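Putative iron binding protein (Bordetella pertussis Tohama I, PDB 1Y9U) probably binds ferric iron in the periplasm as a solute-binding protein that coordinates the metal through tyrosine side chains. Local coordinates at residues A[97-109]-A[267-279]. Sequence-based numbering, arbitrary orientation.
Sequences GSWYALSLRDRVL and QTLYAQANYEYPV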
ATOM      1  N   GLY A  97     -14.753   9.404 -10.471  1.00 25.04           N
ATOM      2  CA  GLY A  97     -14.600   7.974 -10.611  1.00 23.82           C
ATOM      3  C   GLY A  97     -13.461   7.584 -11.520  1.00 22.16           C
ATOM      4  O   GLY A  97     -13.552   6.594 -12.211  1.00 22.83           O
ATOM      5  N   SER A  98     -12.351   8.316 -11.451  1.00 20.78           N
ATOM      6  CA  SER A  98     -11.190   8.022 -12.273  1.00 20.09           C
ATOM      7  C   SER A  98     -10.308   6.824 -11.796  1.00 18.45           C
ATOM      8  O   SER A  98      -9.704   6.131 -12.605  1.00 20.28           O
ATOM      9  CB  SER A  98     -10.337   9.292 -12.416  1.00 21.08           C
ATOM     10  OG  SER A  98      -9.999   9.828 -11.137  1.00 23.14           O
ATOM     11  N   TRP A  99     -10.203   6.628 -10.489  1.00 16.56           N
ATOM     12  CA  TRP A  99      -9.499   5.487  -9.881  1.00 15.24           C
ATOM     13  C   TRP A  99     -10.046   5.318  -8.473  1.00 13.98           C
ATOM     14  O   TRP A  99     -10.593   6.247  -7.900  1.00 14.04           O
ATOM     15  CB  TRP A  99      -7.968   5.692  -9.819  1.00 14.67           C
ATOM     16  CG  TRP A  99      -7.553   6.929  -9.119  1.00 16.02           C
ATOM     17  CD1 TRP A  99      -7.292   8.145  -9.684  1.00 17.13           C
ATOM     18  CD2 TRP A  99      -7.331   7.089  -7.719  1.00 14.92           C
ATOM     19  NE1 TRP A  99      -6.972   9.059  -8.715  1.00 16.97           N
ATOM     20  CE2 TRP A  99      -6.969   8.434  -7.498  1.00 15.65           C
ATOM     21  CE3 TRP A  99      -7.419   6.236  -6.611  1.00 14.31           C
ATOM     22  CZ2 TRP A  99      -6.697   8.938  -6.227  1.00 16.17           C
ATOM     23  CZ3 TRP A  99      -7.162   6.742  -5.354  1.00 14.74           C
ATOM     24  CH2 TRP A  99      -6.814   8.084  -5.169  1.00 15.44           C
ATOM     25  N   TYR A 100      -9.893   4.121  -7.933  1.00 13.33           N
ATOM     26  CA  TYR A 100     -10.423   3.788  -6.627  1.00 11.83           C
ATOM     27  C   TYR A 100      -9.469   2.879  -5.853  1.00 11.20           C
ATOM     28  O   TYR A 100      -9.001   1.893  -6.406  1.00 11.52           O
ATOM     29  CB  TYR A 100     -11.727   3.023  -6.806  1.00 12.70           C
ATOM     30  CG  TYR A 100     -12.870   3.842  -7.309  1.00 13.80           C
ATOM     31  CD1 TYR A 100     -13.127   3.943  -8.664  1.00 16.27           C
ATOM     32  CD2 TYR A 100     -13.712   4.490  -6.418  1.00 16.27           C
ATOM     33  CE1 TYR A 100     -14.215   4.717  -9.118  1.00 17.58           C
ATOM     34  CE2 TYR A 100     -14.781   5.244  -6.856  1.00 18.71           C
ATOM     35  CZ  TYR A 100     -15.025   5.348  -8.177  1.00 19.52           C
ATOM     36  OH  TYR A 100     -16.121   6.078  -8.572  1.00 22.51           O
ATOM     37  N   ALA A 101      -9.197   3.198  -4.587  1.00 10.77           N
ATOM     38  CA  ALA A 101      -8.482   2.269  -3.706  1.00 10.81           C
ATOM     39  C   ALA A 101      -9.327   1.041  -3.420  1.00 10.66           C
ATOM     40  O   ALA A 101     -10.537   1.128  -3.272  1.00 10.44           O
ATOM     41  CB  ALA A 101      -8.097   2.939  -2.391  1.00  9.94           C
ATOM     42  N   LEU A 102      -8.652  -0.101  -3.346  1.00  9.84           N
ATOM     43  CA  LEU A 102      -9.234  -1.385  -2.961  1.00 10.31           C
ATOM     44  C   LEU A 102      -8.675  -1.949  -1.664  1.00  9.55           C
ATOM     45  O   LEU A 102      -9.371  -2.723  -0.998  1.00  9.65           O
ATOM     46  CB  LEU A 102      -9.045  -2.404  -4.082  1.00 10.26           C
ATOM     47  CG  LEU A 102      -9.712  -2.070  -5.420  1.00 10.40           C
ATOM     48  CD1 LEU A 102      -9.379  -3.160  -6.430  1.00 11.14           C
ATOM     49  CD2 LEU A 102     -11.225  -1.932  -5.301  1.00 11.31           C
ATOM     50  N   SER A 103      -7.450  -1.564  -1.283  1.00  9.46           N
ATOM     51  CA  SER A 103      -6.911  -1.958   0.007  1.00  9.50           C
ATOM     52  C   SER A 103      -5.867  -0.948   0.424  1.00  9.62           C
ATOM     53  O   SER A 103      -5.373  -0.187  -0.401  1.00 10.28           O
ATOM     54  CB  SER A 103      -6.284  -3.342  -0.058  1.00  9.42           C
ATOM     55  OG  SER A 103      -5.122  -3.316  -0.865  1.00 10.10           O
ATOM     56  N   LEU A 104      -5.552  -0.946   1.716  1.00  9.79           N
ATOM     57  CA  LEU A 104      -4.617   0.000   2.319  1.00 10.27           C
ATOM     58  C   LEU A 104      -3.361  -0.722   2.760  1.00 10.46           C
ATOM     59  O   LEU A 104      -3.435  -1.810   3.344  1.00  9.98           O
ATOM     60  CB  LEU A 104      -5.225   0.713   3.526  1.00 11.00           C
ATOM     61  CG  LEU A 104      -6.631   1.274   3.317  1.00 13.34           C
ATOM     62  CD1 LEU A 104      -7.106   1.958   4.590  1.00 14.19           C
ATOM     63  CD2 LEU A 104      -6.691   2.218   2.131  1.00 13.57           C
ATOM     64  N   ARG A 105      -2.221  -0.076   2.526  1.00 10.27           N
ATOM     65  CA  ARG A 105      -0.882  -0.584   2.835  1.00 10.47           C
ATOM     66  C   ARG A 105      -0.194   0.433   3.731  1.00 10.18           C
ATOM     67  O   ARG A 105       0.495   1.329   3.259  1.00 10.08           O
ATOM     68  CB  ARG A 105      -0.152  -0.772   1.521  1.00 11.18           C
ATOM     69  CG  ARG A 105      -0.762  -1.916   0.699  1.00 11.25           C
ATOM     70  CD  ARG A 105      -0.421  -1.884  -0.756  1.00 11.72           C
ATOM     71  NE  ARG A 105       1.009  -1.911  -1.026  1.00 12.60           N
ATOM     72  CZ  ARG A 105       1.732  -3.004  -1.244  1.00 13.79           C
ATOM     73  NH1 ARG A 105       1.218  -4.220  -1.230  1.00 13.14           N
ATOM     74  NH2 ARG A 105       3.015  -2.867  -1.495  1.00 15.73           N
ATOM     75  N   ASP A 106      -0.408   0.273   5.028  1.00  9.97           N
ATOM     76  CA  ASP A 106       0.096   1.176   6.039  1.00  9.88           C
ATOM     77  C   ASP A 106       1.535   0.912   6.377  1.00  8.84           C
ATOM     78  O   ASP A 106       1.965  -0.246   6.511  1.00  9.21           O
ATOM     79  CB  ASP A 106      -0.775   1.211   7.306  1.00  9.96           C
ATOM     80  CG  ASP A 106      -1.078  -0.137   7.911  1.00 11.22           C
ATOM     81  OD1 ASP A 106      -1.421  -1.093   7.188  1.00 12.45           O
ATOM     82  OD2 ASP A 106      -1.080  -0.270   9.132  1.00 11.15           O
ATOM     83  N   ARG A 107       2.275   2.003   6.505  1.00  8.39           N
ATOM     84  CA  ARG A 107       3.689   1.931   6.814  1.00  8.39           C
ATOM     85  C   ARG A 107       3.856   2.280   8.285  1.00  8.66           C
ATOM     86  O   ARG A 107       3.513   3.370   8.711  1.00  9.00           O
ATOM     87  CB  ARG A 107       4.499   2.840   5.898  1.00  9.05           C
ATOM     88  CG  ARG A 107       5.987   2.586   5.960  1.00 10.30           C
ATOM     89  CD  ARG A 107       6.708   2.881   4.629  1.00  9.67           C
ATOM     90  NE  ARG A 107       8.109   2.466   4.568  1.00 10.60           N
ATOM     91  CZ  ARG A 107       8.496   1.207   4.404  1.00 10.41           C
ATOM     92  NH1 ARG A 107       7.614   0.227   4.327  1.00 11.03           N
ATOM     93  NH2 ARG A 107       9.783   0.928   4.315  1.00 11.92           N
ATOM     94  N   VAL A 108       4.302   1.293   9.059  1.00  8.45           N
ATOM     95  CA  VAL A 108       4.236   1.334  10.508  1.00  8.79           C
ATOM     96  C   VAL A 108       5.623   1.168  11.133  1.00  8.26           C
ATOM     97  O   VAL A 108       6.626   1.079  10.443  1.00  8.61           O
ATOM     98  CB  VAL A 108       3.235   0.262  11.015  1.00  8.87           C
ATOM     99  CG1 VAL A 108       1.845   0.444  10.356  1.00  9.82           C
ATOM    100  CG2 VAL A 108       3.739  -1.143  10.753  1.00  9.42           C
ATOM    101  N   LEU A 109       5.661   1.127  12.462  1.00  8.43           N
ATOM    102  CA  LEU A 109       6.881   0.923  13.212  1.00  8.68           C
ATOM    103  C   LEU A 109       6.894  -0.492  13.761  1.00  8.73           C
ATOM    104  O   LEU A 109       6.001  -0.884  14.504  1.00  9.98           O
ATOM    105  CB  LEU A 109       6.966   1.920  14.362  1.00  8.83           C
ATOM    106  CG  LEU A 109       8.352   2.095  14.989  1.00  9.03           C
ATOM    107  CD1 LEU A 109       9.324   2.832  14.049  1.00  8.72           C
ATOM    108  CD2 LEU A 109       8.260   2.806  16.327  1.00  9.46           C
ATOM    109  N   GLN A 267     -14.098  -7.852  -0.429  1.00 10.39           N
ATOM    110  CA  GLN A 267     -13.106  -7.135   0.367  1.00 10.35           C
ATOM    111  C   GLN A 267     -12.526  -8.003   1.439  1.00 10.64           C
ATOM    112  O   GLN A 267     -11.328  -7.876   1.736  1.00 11.42           O
ATOM    113  CB  GLN A 267     -13.745  -5.900   0.998  1.00 10.09           C
ATOM    114  CG  GLN A 267     -13.897  -4.729   0.030  1.00  9.49           C
ATOM    115  CD  GLN A 267     -12.612  -3.943  -0.066  1.00  9.66           C
ATOM    116  OE1 GLN A 267     -12.179  -3.398   0.930  1.00 10.06           O
ATOM    117  NE2 GLN A 267     -11.992  -3.916  -1.240  1.00  9.27           N
ATOM    118  N   THR A 268     -13.361  -8.846   2.062  1.00 11.02           N
ATOM    119  CA  THR A 268     -12.899  -9.752   3.101  1.00 12.07           C
ATOM    120  C   THR A 268     -11.784 -10.645   2.549  1.00 12.70           C
ATOM    121  O   THR A 268     -10.696 -10.719   3.145  1.00 14.86           O
ATOM    122  CB  THR A 268     -14.083 -10.592   3.643  1.00 12.24           C
ATOM    123  OG1 THR A 268     -15.140  -9.723   4.092  1.00 13.43           O
ATOM    124  CG2 THR A 268     -13.662 -11.409   4.847  1.00 14.02           C
ATOM    125  N   LEU A 269     -12.033 -11.248   1.402  1.00 12.86           N
ATOM    126  CA  LEU A 269     -11.047 -12.130   0.752  1.00 13.63           C
ATOM    127  C   LEU A 269      -9.855 -11.341   0.190  1.00 13.46           C
ATOM    128  O   LEU A 269      -8.712 -11.789   0.293  1.00 13.94           O
ATOM    129  CB  LEU A 269     -11.704 -12.938  -0.378  1.00 14.30           C
ATOM    130  CG  LEU A 269     -12.822 -13.900   0.024  1.00 17.77           C
ATOM    131  CD1 LEU A 269     -13.536 -14.453  -1.222  1.00 19.24           C
ATOM    132  CD2 LEU A 269     -12.276 -15.021   0.897  1.00 21.19           C
ATOM    133  N   TYR A 270     -10.131 -10.191  -0.405  1.00 12.42           N
ATOM    134  CA  TYR A 270      -9.154  -9.351  -1.102  1.00 12.61           C
ATOM    135  C   TYR A 270      -8.044  -8.911  -0.151  1.00 14.06           C
ATOM    136  O   TYR A 270      -6.854  -9.010  -0.474  1.00 14.83           O
ATOM    137  CB  TYR A 270      -9.841  -8.127  -1.754  1.00 13.60           C
ATOM    138  CG  TYR A 270      -8.922  -7.284  -2.613  1.00 14.04           C
ATOM    139  CD1 TYR A 270      -8.873  -7.455  -3.991  1.00 16.96           C
ATOM    140  CD2 TYR A 270      -8.124  -6.295  -2.057  1.00 11.27           C
ATOM    141  CE1 TYR A 270      -8.028  -6.707  -4.777  1.00 18.41           C
ATOM    142  CE2 TYR A 270      -7.261  -5.554  -2.840  1.00 12.67           C
ATOM    143  CZ  TYR A 270      -7.212  -5.758  -4.194  1.00 16.33           C
ATOM    144  OH  TYR A 270      -6.371  -5.016  -5.001  1.00 17.84           O
ATOM    145  N   ALA A 271      -8.442  -8.429   1.015  1.00 13.95           N
ATOM    146  CA  ALA A 271      -7.485  -7.902   1.986  1.00 14.75           C
ATOM    147  C   ALA A 271      -6.768  -9.031   2.668  1.00 16.03           C
ATOM    148  O   ALA A 271      -5.550  -8.955   2.847  1.00 15.96           O
ATOM    149  CB  ALA A 271      -8.175  -7.004   3.006  1.00 14.61           C
ATOM    150  N   GLN A 272      -7.478 -10.098   3.025  1.00 17.20           N
ATOM    151  CA  GLN A 272      -6.859 -11.253   3.683  1.00 18.94           C
ATOM    152  C   GLN A 272      -5.731 -11.842   2.825  1.00 18.25           C
ATOM    153  O   GLN A 272      -4.704 -12.275   3.366  1.00 18.39           O
ATOM    154  CB  GLN A 272      -7.911 -12.320   4.030  1.00 19.46           C
ATOM    155  CG  GLN A 272      -7.389 -13.626   4.705  1.00 23.21           C
ATOM    156  CD  GLN A 272      -7.323 -13.559   6.245  1.00 26.87           C
ATOM    157  OE1 GLN A 272      -6.466 -14.210   6.870  1.00 29.34           O
ATOM    158  NE2 GLN A 272      -8.239 -12.809   6.854  1.00 28.43           N
ATOM    159  N   ALA A 273      -5.871 -11.805   1.497  1.00 18.03           N
ATOM    160  CA  ALA A 273      -4.928 -12.482   0.623  1.00 17.59           C
ATOM    161  C   ALA A 273      -3.486 -12.021   0.816  1.00 16.53           C
ATOM    162  O   ALA A 273      -2.607 -12.871   0.781  1.00 17.20           O
ATOM    163  CB  ALA A 273      -5.326 -12.336  -0.824  1.00 18.26           C
ATOM    164  N   ASN A 274      -3.234 -10.708   0.970  1.00 14.31           N
ATOM    165  CA  ASN A 274      -1.873 -10.210   1.230  1.00 13.64           C
ATOM    166  C   ASN A 274      -1.802  -9.549   2.604  1.00 11.70           C
ATOM    167  O   ASN A 274      -0.895  -8.779   2.833  1.00 11.46           O
ATOM    168  CB  ASN A 274      -1.364  -9.212   0.154  1.00 14.16           C
ATOM    169  CG  ASN A 274       0.126  -8.863   0.297  1.00 14.72           C
ATOM    170  OD1 ASN A 274       0.952  -9.745   0.518  1.00 16.28           O
ATOM    171  ND2 ASN A 274       0.465  -7.566   0.172  1.00 13.97           N
ATOM    172  N   TYR A 275      -2.742  -9.859   3.502  1.00 11.43           N
ATOM    173  CA  TYR A 275      -2.802  -9.333   4.869  1.00 10.49           C
ATOM    174  C   TYR A 275      -2.842  -7.809   4.916  1.00 10.20           C
ATOM    175  O   TYR A 275      -2.305  -7.203   5.817  1.00 10.49           O
ATOM    176  CB  TYR A 275      -1.655  -9.877   5.721  1.00 10.80           C
ATOM    177  CG  TYR A 275      -1.750 -11.368   5.895  1.00 10.11           C
ATOM    178  CD1 TYR A 275      -0.826 -12.233   5.319  1.00 11.83           C
ATOM    179  CD2 TYR A 275      -2.770 -11.922   6.653  1.00 13.01           C
ATOM    180  CE1 TYR A 275      -0.930 -13.602   5.491  1.00 12.96           C
ATOM    181  CE2 TYR A 275      -2.880 -13.272   6.805  1.00 14.21           C
ATOM    182  CZ  TYR A 275      -1.967 -14.104   6.246  1.00 14.72           C
ATOM    183  OH  TYR A 275      -2.112 -15.459   6.446  1.00 18.19           O
ATOM    184  N   GLU A 276      -3.469  -7.217   3.910  1.00 10.45           N
ATOM    185  CA  GLU A 276      -3.663  -5.793   3.823  1.00 10.56           C
ATOM    186  C   GLU A 276      -4.942  -5.405   4.563  1.00 10.18           C
ATOM    187  O   GLU A 276      -5.630  -6.256   5.154  1.00 11.79           O
ATOM    188  CB  GLU A 276      -3.696  -5.365   2.354  1.00 10.22           C
ATOM    189  CG  GLU A 276      -2.334  -5.489   1.695  1.00  9.95           C
ATOM    190  CD  GLU A 276      -2.363  -5.370   0.201  1.00 11.29           C
ATOM    191  OE1 GLU A 276      -3.460  -5.376  -0.409  1.00 14.01           O
ATOM    192  OE2 GLU A 276      -1.268  -5.366  -0.386  1.00 11.51           O
ATOM    193  N   TYR A 277      -5.198  -4.099   4.613  1.00  9.44           N
ATOM    194  CA  TYR A 277      -6.362  -3.579   5.320  1.00  9.76           C
ATOM    195  C   TYR A 277      -7.421  -3.243   4.281  1.00  9.48           C
ATOM    196  O   TYR A 277      -7.138  -2.545   3.324  1.00 10.14           O
ATOM    197  CB  TYR A 277      -5.955  -2.351   6.154  1.00  9.90           C
ATOM    198  CG  TYR A 277      -6.871  -2.071   7.342  1.00  9.53           C
ATOM    199  CD1 TYR A 277      -6.538  -2.496   8.631  1.00 10.05           C
ATOM    200  CD2 TYR A 277      -8.072  -1.392   7.172  1.00 10.44           C
ATOM    201  CE1 TYR A 277      -7.356  -2.234   9.704  1.00 11.54           C
ATOM    202  CE2 TYR A 277      -8.916  -1.155   8.252  1.00 10.66           C
ATOM    203  CZ  TYR A 277      -8.542  -1.567   9.508  1.00 11.67           C
ATOM    204  OH  TYR A 277      -9.382  -1.327  10.588  1.00 14.15           O
ATOM    205  N   PRO A 278      -8.657  -3.710   4.460  1.00  9.70           N
ATOM    206  CA  PRO A 278      -9.691  -3.424   3.465  1.00  9.98           C
ATOM    207  C   PRO A 278     -10.056  -1.950   3.428  1.00 10.16           C
ATOM    208  O   PRO A 278     -10.016  -1.274   4.439  1.00 11.14           O
ATOM    209  CB  PRO A 278     -10.880  -4.263   3.922  1.00 11.05           C
ATOM    210  CG  PRO A 278     -10.558  -4.777   5.248  1.00 12.72           C
ATOM    211  CD  PRO A 278      -9.150  -4.511   5.584  1.00 10.67           C
ATOM    212  N   VAL A 279     -10.421  -1.462   2.258  1.00  9.76           N
ATOM    213  CA  VAL A 279     -10.912  -0.081   2.161  1.00  9.90           C
ATOM    214  C   VAL A 279     -12.328   0.088   2.728  1.00 10.40           C
ATOM    215  O   VAL A 279     -12.666   1.136   3.255  1.00 11.15           O
ATOM    216  CB  VAL A 279     -10.844   0.445   0.692  1.00 11.02           C
ATOM    217  CG1 VAL A 279     -11.857  -0.241  -0.229  1.00 11.49           C
ATOM    218  CG2 VAL A 279     -11.024   1.944   0.647  1.00 12.57           C
TER
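Glu276 meets Ser103 and Arg105 through different oxygens of one carboxylate. Ser103 OG donates to Glu276 OE1 at 2.7 Å, coming from above the carboxylate plane, while Arg105 NH1 forms a salt bridge with Glu276 OE2 at 2.9 Å. That oxygen lies in the guanidinium plane, yet the two planar groups stand nearly perpendicular, 89° apart. A bend at chi3 (58°) turns the Arg105 guanidinium back toward Glu276, while CG and CD pass alongside the carboxylate. Asn274 ND2 donates to the same OE2 from the face opposite Arg105 NH1, its amide steadied by a hydrogen bond from OD1 to His203 NE2; Arg14 makes a second salt bridge to OE2.

A short antiparallel pairing joins strand 100-112 to strand 277-278. Leu104 N reaches Tyr277 O at 2.8 Å and the return bond, Tyr277 N to Leu104 O, is 3.2 Å; Leu104 CB and Tyr277 CB lie 4.1 Å apart on the same face of the sheet. From the preceding helix 264-273, Gln267 NE2 donates nearly straight (163°) to a lone pair of Leu102 O, in the classic bulge that Leu102 and Ser103 form opposite Ser240. Tyr270 presents its ring edge to Ser103 CB, while Leu102 CB lies 3.8 Å from Tyr270 CZ; the Tyr270 hydroxyl is hydrogen-bonded to Ser240 OG. A Schellman motif at Tyr275 ends the helix.

Nearest side-chain atoms of Arg105 lie about 3 Å from Tyr199 and Tyr143, which bind ferric iron in this protein, although this chain holds no metal. The buried carboxylate, shared by two arginines, probably stays ionised and fixes the Arg105 guanidinium beside these tyrosines.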